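Local coordinates for glycosyl hydrolase family 2, TIM barrel domain protein (PDB 6DXU) that is a gut bacterial beta-glucuronidase of glycoside hydrolase family 2, which probably removes glucuronic acid from glucuronide conjugates, at residues Glu205-Glu210 with Val224-Tyr229; Val239-Tyr244 with Gln265-Met270; Leu285-Leu290 with Glu302-Phe307. One frame throughout, in Å; residues are numbered along the deposited sequence.

Contact 1: Glu205-Glu210 with Val224-Tyr229; sequences EQIHLE and VKTSFY
The carbonyl oxygen of Gln-206 is gripped by two donors of the facing strand. Ser-227 N reaches it at 3.0 Å. Thr-226 OG1 donates to the same Gln-206 O at 2.7 Å. The threonine hydroxyl can do so because OG1 stands anti to its own N (chi1 -169°), which satisfies this buried group on the backbone. Ser-227 O is also shared. Glu-205 N binds it at 2.7 Å and Gln-206 N at a longer 3.3 Å. Two residues thus face one, which makes a classic beta bulge where the chain turns a corner. Past the bulge the antiparallel hairpin of strands 203-213 and 219-229 runs regularly, with His-208 and Lys-225 exchanging both backbone bonds. It supplies the outer and middle strands of the three-stranded sheet in the family 2 beta-sandwich domain. Leu-209 and Val-224 lie side by side on its inner face, CD2 of the leucine 4.0 Å from CG1 of the valine. On the other face the extended Lys-225 chain brings NZ to Glu-210 OE1 at 2.6 Å. This salt bridge meets the syn side of the carboxylate, 26° out of its plane. Near the bulge a water donates to both Glu-205 OE1 and Phe-228 O.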
loop_
_atom_site.group_PDB
_atom_site.type_symbol
_atom_site.label_atom_id
_atom_site.label_comp_id
_atom_site.label_asym_id
_atom_site.label_seq_id
_atom_site.Cartn_x
_atom_site.Cartn_y
_atom_site.Cartn_z
ATOM N N GLU D 205 -9.308 -17.439 -27.045
ATOM C CA GLU D 205 -8.640 -17.435 -25.750
ATOM C C GLU D 205 -8.717 -18.793 -25.066
ATOM O O GLU D 205 -7.753 -19.223 -24.421
ATOM C CB GLU D 205 -9.264 -16.359 -24.854
ATOM C CG GLU D 205 -8.664 -16.282 -23.465
ATOM C CD GLU D 205 -9.142 -15.069 -22.684
ATOM O OE1 GLU D 205 -10.186 -14.488 -23.052
ATOM O OE2 GLU D 205 -8.483 -14.711 -21.683
ATOM N N GLN D 206 -9.856 -19.473 -25.185
ATOM C CA GLN D 206 -10.065 -20.798 -24.617
ATOM C C GLN D 206 -10.894 -21.606 -25.605
ATOM O O GLN D 206 -11.813 -21.064 -26.227
ATOM C CB GLN D 206 -10.860 -20.749 -23.293
ATOM C CG GLN D 206 -10.312 -19.924 -22.125
ATOM C CD GLN D 206 -9.169 -20.593 -21.411
ATOM O OE1 GLN D 206 -8.909 -21.785 -21.617
ATOM N NE2 GLN D 206 -8.492 -19.846 -20.534
ATOM N N ILE D 207 -10.575 -22.889 -25.750
ATOM C CA ILE D 207 -11.418 -23.840 -26.479
ATOM C C ILE D 207 -11.672 -25.016 -25.555
ATOM O O ILE D 207 -10.730 -25.728 -25.186
ATOM C CB ILE D 207 -10.769 -24.325 -27.787
ATOM C CG1 ILE D 207 -10.521 -23.143 -28.726
ATOM C CG2 ILE D 207 -11.677 -25.378 -28.472
ATOM C CD1 ILE D 207 -9.629 -23.478 -29.898
ATOM N N HIS D 208 -12.928 -25.233 -25.188
ATOM C CA HIS D 208 -13.290 -26.343 -24.310
ATOM C C HIS D 208 -14.180 -27.321 -25.060
ATOM O O HIS D 208 -15.235 -26.938 -25.572
ATOM C CB HIS D 208 -13.971 -25.841 -23.040
ATOM C CG HIS D 208 -13.000 -25.372 -22.005
ATOM N ND1 HIS D 208 -13.197 -24.240 -21.245
ATOM C CD2 HIS D 208 -11.805 -25.881 -21.622
ATOM C CE1 HIS D 208 -12.167 -24.075 -20.431
ATOM N NE2 HIS D 208 -11.311 -25.061 -20.637
ATOM N N LEU D 209 -13.747 -28.573 -25.129
ATOM C CA LEU D 209 -14.472 -29.637 -25.814
ATOM C C LEU D 209 -15.058 -30.547 -24.744
ATOM O O LEU D 209 -14.331 -31.316 -24.118
ATOM C CB LEU D 209 -13.546 -30.412 -26.745
ATOM C CG LEU D 209 -12.753 -29.533 -27.711
ATOM C CD1 LEU D 209 -11.829 -30.378 -28.566
ATOM C CD2 LEU D 209 -13.695 -28.714 -28.578
ATOM N N GLU D 210 -16.363 -30.440 -24.509
ATOM C CA GLU D 210 -17.041 -31.289 -23.534
ATOM C C GLU D 210 -17.543 -32.524 -24.257
ATOM O O GLU D 210 -18.443 -32.423 -25.087
ATOM C CB GLU D 210 -18.216 -30.589 -22.868
ATOM C CG GLU D 210 -17.910 -29.667 -21.741
ATOM C CD GLU D 210 -19.198 -29.120 -21.149
ATOM O OE1 GLU D 210 -19.778 -28.214 -21.768
ATOM O OE2 GLU D 210 -19.651 -29.621 -20.096
ATOM N N VAL D 224 -18.870 -27.803 -28.150
ATOM C CA VAL D 224 -17.698 -27.000 -28.462
ATOM C C VAL D 224 -17.955 -25.612 -27.898
ATOM O O VAL D 224 -18.825 -24.886 -28.398
ATOM C CB VAL D 224 -17.424 -26.937 -29.968
ATOM C CG1 VAL D 224 -16.226 -26.048 -30.245
ATOM C CG2 VAL D 224 -17.208 -28.353 -30.561
ATOM N N LYS D 225 -17.218 -25.246 -26.854
ATOM C CA LYS D 225 -17.358 -23.935 -26.237
ATOM C C LYS D 225 -16.047 -23.174 -26.366
ATOM O O LYS D 225 -14.956 -23.752 -26.313
ATOM C CB LYS D 225 -17.763 -24.042 -24.758
ATOM C CG LYS D 225 -19.149 -24.630 -24.538
ATOM C CD LYS D 225 -19.407 -24.929 -23.066
ATOM C CE LYS D 225 -20.811 -25.493 -22.850
ATOM N NZ LYS D 225 -21.008 -25.931 -21.440
ATOM N N THR D 226 -16.155 -21.866 -26.540
ATOM C CA THR D 226 -14.963 -21.068 -26.743
ATOM C C THR D 226 -15.133 -19.710 -26.081
ATOM O O THR D 226 -16.250 -19.256 -25.825
ATOM C CB THR D 226 -14.651 -20.908 -28.234
ATOM O OG1 THR D 226 -13.346 -20.337 -28.382
ATOM C CG2 THR D 226 -15.670 -20.015 -28.905
ATOM N N SER D 227 -13.996 -19.104 -25.758
ATOM C CA SER D 227 -13.906 -17.709 -25.342
ATOM C C SER D 227 -13.060 -16.976 -26.371
ATOM O O SER D 227 -11.956 -17.424 -26.694
ATOM C CB SER D 227 -13.270 -17.579 -23.953
ATOM O OG SER D 227 -14.070 -18.210 -22.967
ATOM N N PHE D 228 -13.574 -15.874 -26.899
ATOM C CA PHE D 228 -12.843 -15.124 -27.913
ATOM C C PHE D 228 -11.891 -14.124 -27.285
ATOM O O PHE D 228 -12.167 -13.551 -26.229
ATOM C CB PHE D 228 -13.804 -14.378 -28.837
ATOM C CG PHE D 228 -14.506 -15.277 -29.808
ATOM C CD1 PHE D 228 -13.920 -15.587 -31.025
ATOM C CD2 PHE D 228 -15.744 -15.824 -29.493
ATOM C CE1 PHE D 228 -14.555 -16.426 -31.914
ATOM C CE2 PHE D 228 -16.387 -16.658 -30.382
ATOM C CZ PHE D 228 -15.787 -16.961 -31.593
ATOM N N TYR D 229 -10.768 -13.903 -27.964
ATOM C CA TYR D 229 -9.863 -12.807 -27.653
ATOM C C TYR D 229 -10.035 -11.779 -28.761
ATOM O O TYR D 229 -9.742 -12.061 -29.926
ATOM C CB TYR D 229 -8.418 -13.292 -27.535
ATOM C CG TYR D 229 -7.502 -12.224 -26.987
ATOM C CD1 TYR D 229 -7.808 -11.569 -25.795
ATOM C CD2 TYR D 229 -6.342 -11.865 -27.653
ATOM C CE1 TYR D 229 -6.972 -10.576 -25.283
ATOM C CE2 TYR D 229 -5.496 -10.886 -27.148
ATOM C CZ TYR D 229 -5.819 -10.242 -25.963
ATOM O OH TYR D 229 -4.988 -9.258 -25.461
HETATM O O HOH W 1 -12.590 -13.649 -23.445
#

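Contact 2: Val239-Tyr244 with Gln265-Met270; sequences VTVSVY and QLLAKM. With BCN (bicine), chain M.
Val-241 and Leu-267 make the closest apolar contact here, CG2 of the valine lying 3.7 Å from CB of the leucine. The valine meets two neighbours with its two methyls. CG2 packs on CB and CD1 of Leu-267, while CG1 lies 4.1 Å from Ala-268 CB. Val-239 adds CG1 against Leu-267 CD1 at 4.0 Å, and these two side chains cross at about a right angle. No hydrogen bond joins the segments. They belong to different sheets, and their axes approach to 7.7 Å at an angle of 33°. The contact is therefore face-to-face packing in the core of the beta-sandwich, the immunoglobulin-like domain of family 2 hydrolases. A classic beta bulge at Leu-267 and Ala-268, both facing Val-224, lets two successive residues point at the opposite sheet.

The apolar row ends at Val-243 and Met-270, which reach toward each other tip to tip, with CG2 of the valine 3.8 Å from SD of the methionine. Met-270 CE also touches Val-243, CB to CE being 3.9 Å. The bend at chi3 (-117°) places CE between the valine and bicine, touching both.

Of the two segments, Met-270 is the residue that touches bicine. Its CB lies 3.5 Å from C1 of bicine, and CE lies 3.9 Å from bicine C3. Phe-252 and Lys-271 are among the other residues of this pocket, and bicine is hydrogen-bonded to Lys-271 O.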
loop_
_atom_site.group_PDB
_atom_site.type_symbol
_atom_site.label_atom_id
_atom_site.label_comp_id
_atom_site.label_asym_id
_atom_site.label_seq_id
_atom_site.Cartn_x
_atom_site.Cartn_y
_atom_site.Cartn_z
ATOM N N VAL D 239 -17.534 -18.114 -38.171
ATOM C CA VAL D 239 -16.807 -19.145 -37.442
ATOM C C VAL D 239 -17.235 -20.507 -37.974
ATOM O O VAL D 239 -18.432 -20.819 -38.002
ATOM C CB VAL D 239 -17.050 -19.046 -35.927
ATOM C CG1 VAL D 239 -16.351 -20.190 -35.207
ATOM C CG2 VAL D 239 -16.538 -17.704 -35.415
ATOM N N THR D 240 -16.259 -21.306 -38.404
ATOM C CA THR D 240 -16.492 -22.674 -38.865
ATOM C C THR D 240 -15.988 -23.659 -37.820
ATOM O O THR D 240 -14.881 -23.502 -37.296
ATOM C CB THR D 240 -15.805 -22.929 -40.204
ATOM O OG1 THR D 240 -16.295 -21.995 -41.173
ATOM C CG2 THR D 240 -16.079 -24.373 -40.700
ATOM N N VAL D 241 -16.820 -24.641 -37.487
ATOM C CA VAL D 241 -16.458 -25.737 -36.598
ATOM C C VAL D 241 -16.489 -27.010 -37.434
ATOM O O VAL D 241 -17.523 -27.332 -38.033
ATOM C CB VAL D 241 -17.426 -25.850 -35.410
ATOM C CG1 VAL D 241 -16.997 -26.974 -34.471
ATOM C CG2 VAL D 241 -17.530 -24.523 -34.667
ATOM N N SER D 242 -15.363 -27.718 -37.499
ATOM C CA SER D 242 -15.290 -28.990 -38.209
ATOM C C SER D 242 -14.671 -30.037 -37.299
ATOM O O SER D 242 -13.718 -29.747 -36.565
ATOM C CB SER D 242 -14.475 -28.867 -39.498
ATOM O OG SER D 242 -15.064 -27.918 -40.374
ATOM N N VAL D 243 -15.203 -31.256 -37.356
ATOM C CA VAL D 243 -14.705 -32.367 -36.553
ATOM C C VAL D 243 -14.253 -33.491 -37.479
ATOM O O VAL D 243 -14.997 -33.907 -38.372
ATOM C CB VAL D 243 -15.769 -32.859 -35.560
ATOM C CG1 VAL D 243 -15.261 -34.064 -34.798
ATOM C CG2 VAL D 243 -16.129 -31.732 -34.613
ATOM N N TYR D 244 -13.038 -33.976 -37.266
ATOM C CA TYR D 244 -12.478 -35.058 -38.059
ATOM C C TYR D 244 -12.292 -36.278 -37.174
ATOM O O TYR D 244 -12.010 -36.162 -35.976
ATOM C CB TYR D 244 -11.141 -34.671 -38.681
ATOM C CG TYR D 244 -11.185 -33.450 -39.565
ATOM C CD1 TYR D 244 -11.313 -33.572 -40.948
ATOM C CD2 TYR D 244 -11.074 -32.176 -39.026
ATOM C CE1 TYR D 244 -11.337 -32.454 -41.763
ATOM C CE2 TYR D 244 -11.090 -31.058 -39.828
ATOM C CZ TYR D 244 -11.223 -31.195 -41.192
ATOM O OH TYR D 244 -11.245 -30.065 -41.978
ATOM N N GLN D 265 -18.864 -18.141 -26.280
ATOM C CA GLN D 265 -19.861 -18.579 -27.251
ATOM C C GLN D 265 -19.878 -20.096 -27.301
ATOM O O GLN D 265 -18.819 -20.731 -27.343
ATOM C CB GLN D 265 -19.608 -18.025 -28.660
ATOM C CG GLN D 265 -19.664 -16.501 -28.783
ATOM C CD GLN D 265 -21.079 -15.937 -28.706
ATOM O OE1 GLN D 265 -22.042 -16.661 -28.446
ATOM N NE2 GLN D 265 -21.200 -14.624 -28.899
ATOM N N LEU D 266 -21.080 -20.671 -27.279
ATOM C CA LEU D 266 -21.258 -22.084 -27.607
ATOM C C LEU D 266 -21.344 -22.208 -29.122
ATOM O O LEU D 266 -22.242 -21.630 -29.744
ATOM C CB LEU D 266 -22.507 -22.640 -26.931
ATOM C CG LEU D 266 -22.966 -24.054 -27.306
ATOM C CD1 LEU D 266 -21.924 -25.107 -26.958
ATOM C CD2 LEU D 266 -24.275 -24.349 -26.613
ATOM N N LEU D 267 -20.394 -22.921 -29.721
ATOM C CA LEU D 267 -20.283 -22.957 -31.171
ATOM C C LEU D 267 -21.006 -24.135 -31.792
ATOM O O LEU D 267 -21.512 -24.015 -32.913
ATOM C CB LEU D 267 -18.813 -23.014 -31.598
ATOM C CG LEU D 267 -17.912 -21.853 -31.155
ATOM C CD1 LEU D 267 -16.525 -22.054 -31.696
ATOM C CD2 LEU D 267 -18.466 -20.517 -31.632
ATOM N N ALA D 268 -21.072 -25.265 -31.096
ATOM C CA ALA D 268 -21.650 -26.452 -31.703
ATOM C C ALA D 268 -22.013 -27.450 -30.617
ATOM O O ALA D 268 -21.366 -27.525 -29.565
ATOM C CB ALA D 268 -20.688 -27.085 -32.717
ATOM N N LYS D 269 -23.070 -28.205 -30.884
ATOM C CA LYS D 269 -23.435 -29.346 -30.062
ATOM C C LYS D 269 -23.778 -30.447 -31.038
ATOM O O LYS D 269 -24.589 -30.231 -31.944
ATOM C CB LYS D 269 -24.625 -29.039 -29.147
ATOM C CG LYS D 269 -25.113 -30.235 -28.341
ATOM N N MET D 270 -23.145 -31.604 -30.885
ATOM C CA MET D 270 -23.315 -32.628 -31.899
ATOM C C MET D 270 -23.280 -34.004 -31.260
ATOM O O MET D 270 -22.691 -34.212 -30.193
ATOM C CB MET D 270 -22.251 -32.557 -32.976
ATOM C CG MET D 270 -20.931 -33.043 -32.510
ATOM S SD MET D 270 -19.741 -32.583 -33.723
ATOM C CE MET D 270 -19.173 -34.188 -34.279
HETATM N N1 BCN M . -23.189 -35.525 -36.532
HETATM C C1 BCN M . -23.563 -34.644 -35.440
HETATM C C2 BCN M . -25.006 -34.140 -35.482
HETATM O O21 BCN M . -25.712 -34.289 -36.512
HETATM O O22 BCN M . -25.483 -33.568 -34.459
HETATM C C3 BCN M . -21.945 -36.187 -36.137
HETATM C C4 BCN M . -21.648 -37.416 -37.006
HETATM O O4 BCN M . -22.473 -38.485 -36.621
HETATM C C5 BCN M . -22.873 -34.678 -37.674
HETATM C C6 BCN M . -23.556 -35.168 -38.948
HETATM O O6 BCN M . -22.955 -34.512 -40.034
#

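Contact 3: Leu285-Leu290 with Glu302-Phe307; sequences LYTCEL and EERFGF
Two phenylalanines meet Tyr-286 from the same side of its ring plane. Phe-307 turns an edge toward the tyrosine face, a T-shaped pair with planes at 83° and centroids 5.3 Å apart. Phe-305 is nearly parallel to Tyr-286 but slid away, so their rings barely overlap. Its face receives Tyr-286 CB instead, in a CH-pi contact 3.7 Å from CB to the ring centroid. Phe-305 CG sits between its own N and carbonyl carbon (chi1 75°), which lays the ring face against Tyr-286 CB. Phe-307 CZ lies at the edge of the Phe-305 ring, closing the aromatic cluster. Tyr-286 OH bonds to Val-276 N.

The backbones form an antiparallel hairpin, strands 286-294 and 297-305, at one side of the sandwich's four-stranded sheet. Cys-288 and Glu-303 are a hydrogen-bonded pair, as are Tyr-286 and Phe-305.

On the face of Thr-287 and Arg-304, Leu-285 CD1 covers the centre of the Arg-304 guanidinium, 3.6 Å above its plane. The guanidinium is also salt-bridged to Glu-380. Further along, Thr-287 CG2 rests 3.7 Å from Glu-302 OE2. One water donates to Glu-289 OE2 (2.6 Å) and Glu-302 OE1 (3.0 Å), linking two carboxylates that would otherwise probably repel. Tyr-244 OH holds Glu-289 OE1.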
loop_
_atom_site.group_PDB
_atom_site.type_symbol
_atom_site.label_atom_id
_atom_site.label_comp_id
_atom_site.label_asym_id
_atom_site.label_seq_id
_atom_site.Cartn_x
_atom_site.Cartn_y
_atom_site.Cartn_z
ATOM N N LEU D 285 -7.943 -40.424 -31.356
ATOM C CA LEU D 285 -8.413 -39.086 -31.042
ATOM C C LEU D 285 -9.197 -38.504 -32.210
ATOM O O LEU D 285 -8.872 -38.732 -33.377
ATOM C CB LEU D 285 -7.223 -38.161 -30.723
ATOM C CG LEU D 285 -6.311 -38.695 -29.618
ATOM C CD1 LEU D 285 -4.921 -38.076 -29.693
ATOM C CD2 LEU D 285 -6.981 -38.346 -28.322
ATOM N N TYR D 286 -10.199 -37.713 -31.876
ATOM C CA TYR D 286 -10.864 -36.847 -32.831
ATOM C C TYR D 286 -10.184 -35.482 -32.834
ATOM O O TYR D 286 -9.505 -35.097 -31.878
ATOM C CB TYR D 286 -12.338 -36.679 -32.475
ATOM C CG TYR D 286 -13.207 -37.877 -32.797
ATOM C CD1 TYR D 286 -14.047 -37.864 -33.901
ATOM C CD2 TYR D 286 -13.170 -39.022 -32.013
ATOM C CE1 TYR D 286 -14.842 -38.957 -34.212
ATOM C CE2 TYR D 286 -13.958 -40.123 -32.311
ATOM C CZ TYR D 286 -14.797 -40.080 -33.414
ATOM O OH TYR D 286 -15.589 -41.160 -33.729
ATOM N N THR D 287 -10.400 -34.729 -33.907
ATOM C CA THR D 287 -9.824 -33.397 -34.007
ATOM C C THR D 287 -10.930 -32.387 -34.255
ATOM O O THR D 287 -11.733 -32.557 -35.173
ATOM C CB THR D 287 -8.799 -33.313 -35.135
ATOM O OG1 THR D 287 -7.785 -34.306 -34.935
ATOM C CG2 THR D 287 -8.148 -31.932 -35.125
ATOM N N CYS D 288 -10.961 -31.325 -33.463
ATOM C CA CYS D 288 -11.889 -30.235 -33.703
ATOM C C CYS D 288 -11.089 -29.077 -34.286
ATOM O O CYS D 288 -10.103 -28.632 -33.686
ATOM C CB CYS D 288 -12.619 -29.846 -32.415
ATOM S SG CYS D 288 -13.799 -28.468 -32.609
ATOM N N GLU D 289 -11.490 -28.616 -35.466
ATOM C CA GLU D 289 -10.802 -27.549 -36.181
ATOM C C GLU D 289 -11.713 -26.329 -36.204
ATOM O O GLU D 289 -12.837 -26.408 -36.701
ATOM C CB GLU D 289 -10.444 -28.007 -37.596
ATOM C CG GLU D 289 -9.828 -26.956 -38.499
ATOM C CD GLU D 289 -9.579 -27.493 -39.903
ATOM O OE1 GLU D 289 -10.567 -27.812 -40.607
ATOM O OE2 GLU D 289 -8.397 -27.606 -40.291
ATOM N N LEU D 290 -11.236 -25.204 -35.660
ATOM C CA LEU D 290 -12.033 -23.986 -35.557
ATOM C C LEU D 290 -11.394 -22.903 -36.411
ATOM O O LEU D 290 -10.178 -22.688 -36.337
ATOM C CB LEU D 290 -12.136 -23.498 -34.106
ATOM C CG LEU D 290 -12.744 -24.447 -33.079
ATOM C CD1 LEU D 290 -12.981 -23.737 -31.742
ATOM C CD2 LEU D 290 -14.029 -25.014 -33.607
ATOM N N GLU D 302 -6.601 -25.976 -34.101
ATOM C CA GLU D 302 -7.269 -27.244 -33.874
ATOM C C GLU D 302 -6.984 -27.724 -32.463
ATOM O O GLU D 302 -6.029 -27.302 -31.810
ATOM C CB GLU D 302 -6.872 -28.316 -34.895
ATOM C CG GLU D 302 -5.410 -28.630 -34.966
ATOM C CD GLU D 302 -5.127 -29.752 -35.961
ATOM O OE1 GLU D 302 -5.390 -29.562 -37.167
ATOM O OE2 GLU D 302 -4.667 -30.833 -35.529
ATOM N N GLU D 303 -7.873 -28.581 -31.990
ATOM C CA GLU D 303 -7.812 -29.141 -30.655
ATOM C C GLU D 303 -8.318 -30.568 -30.743
ATOM O O GLU D 303 -9.311 -30.839 -31.423
ATOM C CB GLU D 303 -8.654 -28.312 -29.673
ATOM C CG GLU D 303 -8.580 -28.795 -28.243
ATOM C CD GLU D 303 -7.402 -28.201 -27.485
ATOM O OE1 GLU D 303 -6.621 -27.428 -28.090
ATOM O OE2 GLU D 303 -7.263 -28.507 -26.281
ATOM N N ARG D 304 -7.635 -31.475 -30.063
ATOM C CA ARG D 304 -7.953 -32.888 -30.105
ATOM C C ARG D 304 -8.716 -33.294 -28.851
ATOM O O ARG D 304 -8.645 -32.643 -27.807
ATOM C CB ARG D 304 -6.674 -33.714 -30.243
ATOM C CG ARG D 304 -5.918 -33.457 -31.540
ATOM C CD ARG D 304 -4.720 -34.382 -31.680
ATOM N NE ARG D 304 -3.920 -34.436 -30.457
ATOM C CZ ARG D 304 -2.809 -35.158 -30.325
ATOM N NH1 ARG D 304 -2.365 -35.886 -31.343
ATOM N NH2 ARG D 304 -2.142 -35.162 -29.177
ATOM N N PHE D 305 -9.461 -34.386 -28.969
ATOM C CA PHE D 305 -10.202 -34.922 -27.838
ATOM C C PHE D 305 -10.473 -36.394 -28.110
ATOM O O PHE D 305 -10.264 -36.884 -29.220
ATOM C CB PHE D 305 -11.503 -34.140 -27.604
ATOM C CG PHE D 305 -12.588 -34.441 -28.615
ATOM C CD1 PHE D 305 -12.581 -33.822 -29.860
ATOM C CD2 PHE D 305 -13.609 -35.333 -28.317
ATOM C CE1 PHE D 305 -13.579 -34.083 -30.795
ATOM C CE2 PHE D 305 -14.608 -35.608 -29.258
ATOM C CZ PHE D 305 -14.589 -34.974 -30.486
ATOM N N GLY D 306 -10.946 -37.092 -27.089
ATOM C CA GLY D 306 -11.276 -38.498 -27.240
ATOM C C GLY D 306 -12.530 -38.846 -26.469
ATOM O O GLY D 306 -12.874 -38.200 -25.479
ATOM N N PHE D 307 -13.220 -39.890 -26.947
ATOM C CA PHE D 307 -14.395 -40.448 -26.289
ATOM C C PHE D 307 -13.964 -41.656 -25.463
ATOM O O PHE D 307 -13.399 -42.609 -26.012
ATOM C CB PHE D 307 -15.450 -40.887 -27.319
ATOM C CG PHE D 307 -16.186 -39.744 -27.990
ATOM C CD1 PHE D 307 -17.132 -38.997 -27.289
ATOM C CD2 PHE D 307 -15.940 -39.436 -29.321
ATOM C CE1 PHE D 307 -17.821 -37.957 -27.899
ATOM C CE2 PHE D 307 -16.625 -38.407 -29.947
ATOM C CZ PHE D 307 -17.563 -37.659 -29.231
HETATM O O HOH W 2 -6.195 -27.379 -38.990
#

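How the contacts relate
From the N terminus, contact 1 comes first and closes the short hairpin of strands 203-213 and 219-229. The chain then crosses to the other sheet for strands 237-244 and 250-259 and returns to the first with strand 263-273. Contact 2 closes this longer excursion across the sandwich. Contact 3 follows, closing the hairpin of strands 286-294 and 297-305. The three lie in series, and none nests in or crosses another. Strand 219-229 is hydrogen-bonded to 263-273, so contacts 1 and 2 share a sheet. Strands 237-244 and 286-294 likewise join contacts 2 and 3. Contacts 1 and 3 meet through the core, where Leu-209 packs on Glu-303 and Phe-305.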